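Local coordinates for copper homeostasis protein CutC (Streptococcus agalactiae, PDB 2BDQ) that probably binds copper ions and may take part in copper homeostasis in the cytoplasm, at residues 121-127 and 147-153; 2-7 and 203-209; 78-83 and 111-117; 161-165 and 194-199. The contacts are given in a common frame with arbitrary orientation. Residues are numbered along the deposited sequence.

Interaction 1: residues 121-127 and 147-153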
# COMPACT_ATOMS: atom_id res chain seq x y z
N LEU A 121 -18.08 10.31 6.06
CA LEU A 121 -17.35 10.33 4.81
C LEU A 121 -16.59 11.62 4.56
O LEU A 121 -17.10 12.71 4.82
CB LEU A 121 -18.30 10.09 3.64
CG LEU A 121 -19.02 8.74 3.59
CD1 LEU A 121 -20.07 8.78 2.48
CD2 LEU A 121 -18.02 7.63 3.33
N VAL A 122 -15.36 11.49 4.06
CA VAL A 122 -14.54 12.64 3.74
C VAL A 122 -14.02 12.55 2.31
O VAL A 122 -13.60 11.48 1.86
CB VAL A 122 -13.37 12.81 4.76
CG1 VAL A 122 -12.87 11.48 5.22
CG2 VAL A 122 -12.24 13.63 4.15
N PHE A 123 -14.10 13.67 1.60
CA PHE A 123 -13.64 13.80 0.21
C PHE A 123 -12.23 14.39 0.32
O PHE A 123 -12.03 15.43 0.97
CB PHE A 123 -14.59 14.75 -0.55
CG PHE A 123 -14.54 14.60 -2.05
CD1 PHE A 123 -13.56 15.23 -2.81
CD2 PHE A 123 -15.45 13.78 -2.70
CE1 PHE A 123 -13.49 15.04 -4.20
CE2 PHE A 123 -15.38 13.58 -4.09
CZ PHE A 123 -14.40 14.21 -4.83
N HIS A 124 -11.24 13.74 -0.29
CA HIS A 124 -9.86 14.20 -0.17
C HIS A 124 -9.37 15.24 -1.19
O HIS A 124 -10.15 15.85 -1.91
CB HIS A 124 -8.91 13.00 -0.14
CG HIS A 124 -9.09 12.06 -1.29
ND1 HIS A 124 -9.10 12.48 -2.61
CD2 HIS A 124 -9.22 10.71 -1.33
CE1 HIS A 124 -9.23 11.43 -3.40
NE2 HIS A 124 -9.30 10.34 -2.65
N MSE A 125 -8.05 15.40 -1.22
CA MSE A 125 -7.33 16.35 -2.09
C MSE A 125 -7.81 16.38 -3.55
O MSE A 125 -7.50 17.31 -4.29
CB MSE A 125 -5.83 16.05 -2.03
CG MSE A 125 -4.89 17.25 -1.80
SE MSE A 125 -4.58 17.77 0.08
CE MSE A 125 -3.28 16.42 0.58
N ALA A 126 -8.56 15.37 -3.97
CA ALA A 126 -9.06 15.36 -5.35
C ALA A 126 -9.94 16.59 -5.57
O ALA A 126 -10.17 17.00 -6.71
CB ALA A 126 -9.86 14.09 -5.61
N PHE A 127 -10.43 17.16 -4.47
CA PHE A 127 -11.29 18.34 -4.54
C PHE A 127 -10.59 19.51 -5.23
O PHE A 127 -11.23 20.27 -5.94
CB PHE A 127 -11.72 18.76 -3.14
CG PHE A 127 -12.75 19.86 -3.12
CD1 PHE A 127 -14.11 19.56 -3.25
CD2 PHE A 127 -12.37 21.19 -3.00
CE1 PHE A 127 -15.07 20.57 -3.26
CE2 PHE A 127 -13.33 22.21 -3.01
CZ PHE A 127 -14.67 21.90 -3.14
N PHE A 147 -21.70 13.81 2.86
CA PHE A 147 -20.30 13.83 3.28
C PHE A 147 -20.13 14.67 4.55
O PHE A 147 -20.81 15.68 4.72
CB PHE A 147 -19.43 14.38 2.16
CG PHE A 147 -18.89 13.33 1.24
CD1 PHE A 147 -17.57 12.88 1.37
CD2 PHE A 147 -19.71 12.76 0.26
CE1 PHE A 147 -17.08 11.89 0.53
CE2 PHE A 147 -19.21 11.77 -0.58
CZ PHE A 147 -17.89 11.33 -0.44
N THR A 148 -19.20 14.26 5.41
CA THR A 148 -18.92 14.95 6.67
C THR A 148 -17.88 16.07 6.56
O THR A 148 -18.04 17.12 7.17
CB THR A 148 -18.45 13.93 7.74
OG1 THR A 148 -19.46 12.93 7.91
CG2 THR A 148 -18.21 14.62 9.08
N ARG A 149 -16.81 15.84 5.82
CA ARG A 149 -15.80 16.88 5.65
C ARG A 149 -15.04 16.76 4.34
O ARG A 149 -15.12 15.74 3.64
CB ARG A 149 -14.82 16.92 6.83
CG ARG A 149 -14.04 15.67 7.05
CD ARG A 149 -12.97 15.85 8.13
NE ARG A 149 -12.56 14.53 8.58
CZ ARG A 149 -13.29 13.78 9.40
NH1 ARG A 149 -14.45 14.25 9.86
NH2 ARG A 149 -12.89 12.55 9.72
N ILE A 150 -14.30 17.82 4.04
CA ILE A 150 -13.52 17.91 2.83
C ILE A 150 -12.09 18.31 3.17
O ILE A 150 -11.87 19.30 3.88
CB ILE A 150 -14.08 18.99 1.87
CG1 ILE A 150 -15.58 18.77 1.66
CG2 ILE A 150 -13.35 18.95 0.55
CD1 ILE A 150 -16.24 19.83 0.80
N LEU A 151 -11.14 17.53 2.67
CA LEU A 151 -9.72 17.78 2.86
C LEU A 151 -9.26 18.44 1.57
O LEU A 151 -9.37 17.86 0.49
CB LEU A 151 -8.96 16.47 3.08
CG LEU A 151 -7.44 16.62 3.05
CD1 LEU A 151 -7.00 17.61 4.11
CD2 LEU A 151 -6.78 15.27 3.28
N LEU A 152 -8.74 19.66 1.68
CA LEU A 152 -8.30 20.39 0.50
C LEU A 152 -7.06 21.24 0.74
O LEU A 152 -6.73 21.58 1.88
CB LEU A 152 -9.45 21.26 -0.02
CG LEU A 152 -10.15 22.21 0.94
CD1 LEU A 152 -9.31 23.48 1.13
CD2 LEU A 152 -11.51 22.58 0.38
N HIS A 153 -6.38 21.58 -0.35
CA HIS A 153 -5.17 22.37 -0.30
C HIS A 153 -5.46 23.81 -0.72
O HIS A 153 -4.75 24.73 -0.31
CB HIS A 153 -4.11 21.76 -1.24
CG HIS A 153 -2.84 22.54 -1.30
ND1 HIS A 153 -1.99 22.67 -0.22
CD2 HIS A 153 -2.27 23.23 -2.32
CE1 HIS A 153 -0.96 23.42 -0.57
NE2 HIS A 153 -1.10 23.77 -1.83
O HOH W 1 -20.99 11.43 6.22
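This is one step of a TIM barrel: strands 121-123 and 149-152 run side by side and parallel, joined by helix 135-144 in a right-handed beta-alpha-beta crossover. Their axes come within 4.7 Å at 29°, and backbone hydrogen bonds such as Leu151 N to Phe123 O (2.8 Å) sew the seam. On the helix-facing side, the Phe147 ring folds back over the neighbouring strand. Leu121 CB sits over its face, 3.9 Å from the ring centroid, and the edge of Phe123 meets it in an offset edge-to-face pair, centroids 5.9 Å apart. Helix 106-116 fills in from outside, with Ile109 touching both rings. Further along, the turn after strand 121-123 brings Phe127 back across, so that Ile150 CG2 presses on the ring face and Leu152 CD2 lies 3.8 Å from Phe127 CD2; Leu142 of the crossover helix covers Phe123 and Ile150. Val122 and Arg149 point the other way, into the barrel, where Val122 CB rests 3.7 Å from Arg149 CG. Leu151, directed toward the opposite segment, fills the hollow between Val122 and selenomethionine Met125: its CB is 4.5 Å from Val122 CG2 and its CG 4.3 Å from Met125 SE. At the start of the seam a water closes the gap, 3.1 Å from Leu121 N and 2.7 Å from Thr148 OG1.

Interaction 2: residues 2-7 and 203-209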
# COMPACT_ATOMS: atom_id res chain seq x y z
N ILE A 2 -7.93 23.82 17.78
CA ILE A 2 -7.85 23.31 16.42
C ILE A 2 -7.64 21.80 16.48
O ILE A 2 -6.79 21.31 17.23
CB ILE A 2 -6.67 23.94 15.63
CG1 ILE A 2 -6.82 25.45 15.57
CG2 ILE A 2 -6.63 23.39 14.20
CD1 ILE A 2 -8.11 25.90 14.92
N LEU A 3 -8.41 21.06 15.70
CA LEU A 3 -8.32 19.61 15.67
C LEU A 3 -7.22 19.21 14.69
O LEU A 3 -7.26 19.60 13.52
CB LEU A 3 -9.67 19.02 15.24
CG LEU A 3 -9.98 17.54 15.43
CD1 LEU A 3 -11.50 17.35 15.42
CD2 LEU A 3 -9.33 16.71 14.32
N ARG A 4 -6.22 18.46 15.16
CA ARG A 4 -5.13 18.04 14.29
C ARG A 4 -5.21 16.57 13.88
O ARG A 4 -5.41 15.69 14.72
CB ARG A 4 -3.78 18.30 14.96
CG ARG A 4 -3.33 19.75 14.87
CD ARG A 4 -1.90 19.93 15.40
NE ARG A 4 -1.86 20.02 16.86
CZ ARG A 4 -0.75 20.24 17.56
NH1 ARG A 4 -0.80 20.31 18.88
NH2 ARG A 4 0.42 20.37 16.93
N GLU A 5 -5.03 16.32 12.59
CA GLU A 5 -5.08 14.97 12.03
C GLU A 5 -3.72 14.56 11.47
O GLU A 5 -3.16 15.23 10.60
CB GLU A 5 -6.13 14.90 10.92
CG GLU A 5 -6.15 13.58 10.15
CD GLU A 5 -7.25 13.54 9.09
OE1 GLU A 5 -8.44 13.61 9.48
OE2 GLU A 5 -6.93 13.46 7.88
N PHE A 6 -3.20 13.45 11.95
CA PHE A 6 -1.92 12.96 11.47
C PHE A 6 -2.09 11.97 10.31
O PHE A 6 -2.87 11.02 10.40
CB PHE A 6 -1.16 12.31 12.62
CG PHE A 6 0.12 11.66 12.20
CD1 PHE A 6 0.26 10.28 12.28
CD2 PHE A 6 1.17 12.42 11.72
CE1 PHE A 6 1.44 9.66 11.87
CE2 PHE A 6 2.36 11.81 11.30
CZ PHE A 6 2.49 10.43 11.38
N CYS A 7 -1.36 12.21 9.22
CA CYS A 7 -1.39 11.37 8.03
C CYS A 7 -0.28 10.33 8.17
O CYS A 7 0.90 10.66 8.13
CB CYS A 7 -1.16 12.23 6.78
SG CYS A 7 -1.24 11.34 5.19
N GLN A 203 -9.71 22.45 11.44
CA GLN A 203 -9.05 21.15 11.35
C GLN A 203 -7.87 21.16 10.38
O GLN A 203 -7.97 21.68 9.27
CB GLN A 203 -10.06 20.09 10.91
CG GLN A 203 -11.31 20.06 11.78
CD GLN A 203 -12.13 18.81 11.56
OE1 GLN A 203 -11.63 17.69 11.75
NE2 GLN A 203 -13.39 18.97 11.18
N ALA A 204 -6.75 20.59 10.81
CA ALA A 204 -5.56 20.56 9.99
C ALA A 204 -5.03 19.14 9.83
O ALA A 204 -4.99 18.36 10.78
CB ALA A 204 -4.48 21.44 10.61
N HIS A 205 -4.63 18.83 8.60
CA HIS A 205 -4.11 17.51 8.22
C HIS A 205 -2.66 17.63 7.77
O HIS A 205 -2.30 18.59 7.09
CB HIS A 205 -4.97 16.98 7.07
CG HIS A 205 -4.43 15.75 6.41
ND1 HIS A 205 -4.91 14.49 6.69
CD2 HIS A 205 -3.52 15.59 5.42
CE1 HIS A 205 -4.32 13.61 5.89
NE2 HIS A 205 -3.47 14.26 5.11
N GLY A 206 -1.84 16.65 8.13
CA GLY A 206 -0.45 16.70 7.72
C GLY A 206 0.43 15.60 8.28
O GLY A 206 0.14 15.01 9.33
N THR A 207 1.52 15.29 7.57
CA THR A 207 2.46 14.27 8.02
C THR A 207 3.37 14.87 9.09
O THR A 207 3.91 14.15 9.92
CB THR A 207 3.35 13.75 6.87
OG1 THR A 207 3.90 14.86 6.14
CG2 THR A 207 2.55 12.86 5.94
N ARG A 208 3.53 16.19 9.06
CA ARG A 208 4.36 16.87 10.05
C ARG A 208 3.52 17.88 10.81
O ARG A 208 3.96 19.01 11.06
CB ARG A 208 5.53 17.59 9.37
CG ARG A 208 6.22 16.82 8.27
CD ARG A 208 7.61 17.38 8.03
NE ARG A 208 8.14 16.96 6.74
CZ ARG A 208 7.76 17.47 5.58
NH1 ARG A 208 6.84 18.43 5.54
NH2 ARG A 208 8.30 17.03 4.45
N ILE A 209 2.31 17.48 11.18
CA ILE A 209 1.37 18.34 11.90
C ILE A 209 1.86 18.63 13.32
O ILE A 209 1.48 19.63 13.93
CB ILE A 209 -0.04 17.69 11.94
CG1 ILE A 209 -1.10 18.73 12.30
CG2 ILE A 209 -0.07 16.53 12.94
CD1 ILE A 209 -1.33 19.76 11.21
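Arg4 lies along Ile209, its CD 3.4 Å from Ile209 CG1, and reaches past it so that NH2 donates to Ile209 O at 3.3 Å, tying the segment after the last strand back to the first. Strands 3-7 and 203-206 run parallel, 17° apart, and close the eight-stranded TIM barrel. The ladder is regular: Ala204 N to Leu3 O at 2.9 Å, Glu5 N to Ala204 O at 2.7 Å, Gly206 N to Glu5 O at 3.1 Å and Cys7 N to Gly206 O at 3.2 Å. Beyond the ladder, the edge of the Phe6 ring meets Thr207 O, 3.1 Å from CE2. Glu5 and His205 share the face that looks into the barrel, where His205 ND1 donates to Glu5 OE2 at 2.6 Å; Glu5 OE1 forms a salt bridge with Arg24. Cys7 SG lies obliquely 4.5 Å from the His205 ring centroid. A thiol, an imidazole and a carboxylate gather inside the barrel, consistent with, though not proof of, the family's assigned copper binding; no metal is modelled.

Interaction 3: residues 78-83 and 111-117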
# COMPACT_ATOMS: atom_id res chain seq x y z
N MSE A 78 -12.82 -0.62 -4.46
CA MSE A 78 -13.17 0.35 -3.43
C MSE A 78 -14.38 -0.08 -2.61
O MSE A 78 -14.41 0.12 -1.39
CB MSE A 78 -13.41 1.72 -4.06
CG MSE A 78 -12.15 2.31 -4.70
SE MSE A 78 -12.44 3.90 -5.75
CE MSE A 78 -12.87 5.14 -4.35
N GLU A 79 -15.39 -0.67 -3.25
CA GLU A 79 -16.57 -1.11 -2.51
C GLU A 79 -16.15 -2.21 -1.55
O GLU A 79 -16.59 -2.24 -0.41
CB GLU A 79 -17.65 -1.64 -3.46
CG GLU A 79 -18.87 -2.23 -2.75
CD GLU A 79 -19.90 -2.80 -3.71
OE1 GLU A 79 -19.56 -3.71 -4.50
OE2 GLU A 79 -21.06 -2.34 -3.68
N GLU A 80 -15.28 -3.11 -2.01
CA GLU A 80 -14.81 -4.20 -1.17
C GLU A 80 -13.99 -3.67 -0.00
O GLU A 80 -14.17 -4.09 1.13
CB GLU A 80 -13.95 -5.17 -2.00
CG GLU A 80 -13.54 -6.45 -1.27
CD GLU A 80 -14.72 -7.27 -0.80
OE1 GLU A 80 -15.70 -7.40 -1.57
OE2 GLU A 80 -14.67 -7.80 0.34
N ASP A 81 -13.09 -2.73 -0.28
CA ASP A 81 -12.27 -2.18 0.79
C ASP A 81 -13.09 -1.40 1.80
O ASP A 81 -12.73 -1.33 2.98
CB ASP A 81 -11.12 -1.34 0.22
CG ASP A 81 -9.97 -2.20 -0.29
OD1 ASP A 81 -9.62 -3.17 0.43
OD2 ASP A 81 -9.41 -1.92 -1.37
N ILE A 82 -14.21 -0.84 1.36
CA ILE A 82 -15.09 -0.10 2.26
C ILE A 82 -15.78 -1.06 3.20
O ILE A 82 -15.89 -0.78 4.39
CB ILE A 82 -16.13 0.70 1.46
CG1 ILE A 82 -15.45 1.93 0.86
CG2 ILE A 82 -17.31 1.11 2.36
CD1 ILE A 82 -16.31 2.71 -0.10
N LEU A 83 -16.25 -2.19 2.68
CA LEU A 83 -16.93 -3.19 3.51
C LEU A 83 -16.02 -3.67 4.63
O LEU A 83 -16.44 -3.82 5.77
CB LEU A 83 -17.37 -4.37 2.65
CG LEU A 83 -18.79 -4.51 2.10
CD1 LEU A 83 -19.59 -3.22 2.17
CD2 LEU A 83 -18.66 -5.01 0.68
N GLN A 111 -22.98 4.81 -5.99
CA GLN A 111 -22.87 3.35 -6.11
C GLN A 111 -22.20 2.76 -4.86
O GLN A 111 -22.46 1.62 -4.49
CB GLN A 111 -22.04 2.96 -7.34
CG GLN A 111 -22.78 2.98 -8.68
CD GLN A 111 -21.89 2.53 -9.84
OE1 GLN A 111 -21.12 3.31 -10.40
NE2 GLN A 111 -21.98 1.25 -10.20
N LEU A 112 -21.33 3.55 -4.22
CA LEU A 112 -20.62 3.08 -3.04
C LEU A 112 -21.28 3.48 -1.71
O LEU A 112 -20.94 2.92 -0.66
CB LEU A 112 -19.18 3.59 -3.06
CG LEU A 112 -18.32 3.23 -4.27
CD1 LEU A 112 -17.08 4.12 -4.30
CD2 LEU A 112 -17.94 1.76 -4.21
N LEU A 113 -22.20 4.42 -1.74
CA LEU A 113 -22.84 4.86 -0.50
C LEU A 113 -23.43 3.75 0.37
O LEU A 113 -23.22 3.72 1.58
CB LEU A 113 -23.93 5.89 -0.80
CG LEU A 113 -23.39 7.27 -1.19
CD1 LEU A 113 -24.56 8.21 -1.41
CD2 LEU A 113 -22.47 7.80 -0.09
N PRO A 114 -24.18 2.82 -0.24
CA PRO A 114 -24.77 1.73 0.56
C PRO A 114 -23.74 0.94 1.36
O PRO A 114 -23.95 0.62 2.52
CB PRO A 114 -25.49 0.88 -0.49
CG PRO A 114 -25.86 1.90 -1.56
CD PRO A 114 -24.59 2.72 -1.65
N ALA A 115 -22.61 0.62 0.73
CA ALA A 115 -21.56 -0.13 1.41
C ALA A 115 -21.00 0.64 2.61
O ALA A 115 -20.57 0.05 3.59
CB ALA A 115 -20.43 -0.47 0.45
N THR A 116 -21.01 1.97 2.51
CA THR A 116 -20.49 2.82 3.59
C THR A 116 -21.24 2.64 4.90
O THR A 116 -20.72 2.93 5.97
CB THR A 116 -20.55 4.31 3.22
OG1 THR A 116 -19.72 4.55 2.07
CG2 THR A 116 -20.05 5.15 4.37
N GLN A 117 -22.48 2.17 4.78
CA GLN A 117 -23.32 1.92 5.94
C GLN A 117 -23.37 3.06 6.95
O GLN A 117 -23.29 2.84 8.16
CB GLN A 117 -22.85 0.64 6.63
CG GLN A 117 -22.87 -0.57 5.70
CD GLN A 117 -22.15 -1.77 6.30
OE1 GLN A 117 -22.60 -2.36 7.28
NE2 GLN A 117 -21.02 -2.13 5.70
O HOH W 2 -22.15 -0.07 -2.33
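Helix 78-83 and the loosely bonded helix 111-116 run almost parallel, 15° apart with their axes 9.0 Å from each other. The second is kinked at Pro114 and Ala115, whose nitrogens have no bond to the preceding turn; Gln117, the first residue past it, leaves helical geometry with a positive phi. Ala115 is the small residue that lets the backbones approach: its CB meets Leu83 CD1 at 3.4 Å and Ile82 CG2 at 4.0 Å, and the CA atoms of Leu83 and Ala115 are 5.9 Å apart. These are neighbouring outer helices of the TIM barrel, and Ile82 and Thr116 both touch Leu93 on the strand beneath. Leu112 fills the next gap, with CD2 3.5 Å from Glu79 CB and CB 4.2 Å from Ile82 CD1. No direct hydrogen bond crosses the interface. A water does so instead, donating to Glu79 OE2 (2.9 Å) and Gln111 O (2.8 Å) and accepting from Ala115 N (3.2 Å), while the other carboxylate oxygen of Glu79 forms a salt bridge with Arg76.

Interaction 4: residues 161-165 and 194-199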
# COMPACT_ATOMS: atom_id res chain seq x y z
N ILE A 161 0.30 26.69 0.46
CA ILE A 161 -1.04 26.81 1.01
C ILE A 161 -1.27 28.22 1.59
O ILE A 161 -2.38 28.74 1.56
CB ILE A 161 -1.26 25.71 2.09
CG1 ILE A 161 -2.76 25.52 2.38
CG2 ILE A 161 -0.49 26.05 3.36
CD1 ILE A 161 -3.36 26.55 3.30
N ILE A 162 -0.20 28.84 2.08
CA ILE A 162 -0.28 30.17 2.66
C ILE A 162 -0.86 31.19 1.67
O ILE A 162 -1.45 32.20 2.07
CB ILE A 162 1.10 30.67 3.14
CG1 ILE A 162 0.94 31.94 3.96
CG2 ILE A 162 2.01 30.93 1.96
CD1 ILE A 162 0.21 31.73 5.27
N GLU A 163 -0.70 30.91 0.38
CA GLU A 163 -1.20 31.81 -0.65
C GLU A 163 -2.63 31.49 -1.08
O GLU A 163 -3.16 32.12 -1.99
CB GLU A 163 -0.29 31.76 -1.88
CG GLU A 163 1.18 31.68 -1.53
CD GLU A 163 2.04 32.65 -2.31
OE1 GLU A 163 2.13 33.83 -1.90
OE2 GLU A 163 2.62 32.23 -3.34
N ASN A 164 -3.26 30.52 -0.43
CA ASN A 164 -4.64 30.16 -0.79
C ASN A 164 -5.65 30.62 0.24
O ASN A 164 -6.82 30.23 0.19
CB ASN A 164 -4.76 28.65 -0.98
CG ASN A 164 -3.85 28.13 -2.06
OD1 ASN A 164 -3.59 28.82 -3.05
ND2 ASN A 164 -3.37 26.90 -1.89
N ILE A 165 -5.20 31.44 1.18
CA ILE A 165 -6.06 31.93 2.25
C ILE A 165 -7.39 32.48 1.76
O ILE A 165 -8.45 32.07 2.24
CB ILE A 165 -5.32 33.02 3.07
CG1 ILE A 165 -4.13 32.38 3.80
CG2 ILE A 165 -6.27 33.68 4.05
CD1 ILE A 165 -3.28 33.37 4.57
N TYR A 194 -1.84 29.64 12.11
CA TYR A 194 -2.05 30.86 11.35
C TYR A 194 -3.06 30.64 10.23
O TYR A 194 -3.99 31.42 10.06
CB TYR A 194 -0.72 31.34 10.75
CG TYR A 194 -0.83 32.67 10.02
CD1 TYR A 194 -0.92 33.86 10.73
CD2 TYR A 194 -0.88 32.73 8.63
CE1 TYR A 194 -1.06 35.09 10.08
CE2 TYR A 194 -1.02 33.94 7.96
CZ TYR A 194 -1.12 35.11 8.69
OH TYR A 194 -1.28 36.31 8.04
N ILE A 195 -2.86 29.57 9.46
CA ILE A 195 -3.76 29.26 8.35
C ILE A 195 -5.21 29.12 8.81
O ILE A 195 -6.12 29.64 8.17
CB ILE A 195 -3.30 27.97 7.62
CG1 ILE A 195 -2.25 28.33 6.57
CG2 ILE A 195 -4.47 27.30 6.92
CD1 ILE A 195 -1.04 29.04 7.11
N CYS A 196 -5.42 28.44 9.94
CA CYS A 196 -6.76 28.24 10.48
C CYS A 196 -7.44 29.53 10.94
O CYS A 196 -8.61 29.75 10.66
CB CYS A 196 -6.72 27.25 11.64
SG CYS A 196 -6.42 25.54 11.14
N GLN A 197 -6.71 30.39 11.65
CA GLN A 197 -7.32 31.63 12.12
C GLN A 197 -7.65 32.60 10.99
O GLN A 197 -8.60 33.36 11.09
CB GLN A 197 -6.42 32.33 13.14
CG GLN A 197 -5.26 33.07 12.52
CD GLN A 197 -4.62 34.06 13.48
OE1 GLN A 197 -3.69 34.77 13.12
NE2 GLN A 197 -5.12 34.09 14.71
N GLU A 198 -6.87 32.57 9.92
CA GLU A 198 -7.11 33.48 8.80
C GLU A 198 -8.16 32.97 7.82
O GLU A 198 -8.63 33.72 6.95
CB GLU A 198 -5.80 33.75 8.04
CG GLU A 198 -4.73 34.41 8.87
CD GLU A 198 -5.13 35.80 9.37
OE1 GLU A 198 -4.94 36.07 10.57
OE2 GLU A 198 -5.63 36.61 8.56
N THR A 199 -8.54 31.70 7.94
CA THR A 199 -9.53 31.13 7.03
C THR A 199 -10.81 30.69 7.72
O THR A 199 -11.85 30.57 7.08
CB THR A 199 -8.95 29.90 6.29
OG1 THR A 199 -8.55 28.92 7.26
CG2 THR A 199 -7.75 30.29 5.44
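Two neighbouring elements of the outer layer of the TIM barrel meet here: the short 3-10 turn that leads into helix 165-175, and helix 192-199, the last helix before the closing strand. Ile161 opens the first segment. Its backbone O accepts from Asn164 N at 2.8 Å within the turn, and its side chain reaches inward, CD1 coming 3.9 Å from Ile195 CG2; it also touches His153 and Ile168, so this end of the contact is buried. Ile162 follows on the more open side and extends CD1 between two neighbours, 3.5 Å from Ile195 CD1 and 3.7 Å from Tyr194 CD2, where the methyl group meets the edge of the tyrosine ring. Asn164, at the N-cap position of helix 165-175, makes no capping bond with its side chain; its ND2 instead donates to His153 O, linking the turn to the end of strand 149-152. Ile165 then begins the helix and gives the largest share of covered surface in the contact. Its CD1 lies 4.1 Å from Tyr194 CE2, and its CG2 is 3.7 Å from Glu198 O and 4.0 Å from both Glu198 CB and Thr199 CG2. No hydrogen bond crosses between the segments; the contact is mostly isoleucine methyl groups against aliphatic and aromatic carbon. The Thr199 hydroxyl is turned back into its own helix, where OG1 donates to Ile195 O at 2.7 Å.

How the interactions relate
All four contacts belong to one TIM barrel: interactions 1 and 2 are strand pairs of its sheet, 3 and 4 lie on its outer layer. Interaction 2 joins the chain ends and encloses the others in sequence. Inside the barrel, interactions 1 and 2 meet where Leu151 CD1 packs 3.6 Å from His205 CB, beside the Glu5, His205 and Cys7 cluster. Interaction 3 touches interaction 1 on its outer side, Thr116 CG2 lying 3.4 Å from Leu121 CD2. Interaction 4 bridges to interaction 1 through Asn164 ND2 and His153 O, 3.0 Å apart, and to interaction 2 through Cys196 SG and Ile2 CG2 at 3.7 Å. The centres of interactions 3 and 4 are about 34 Å apart.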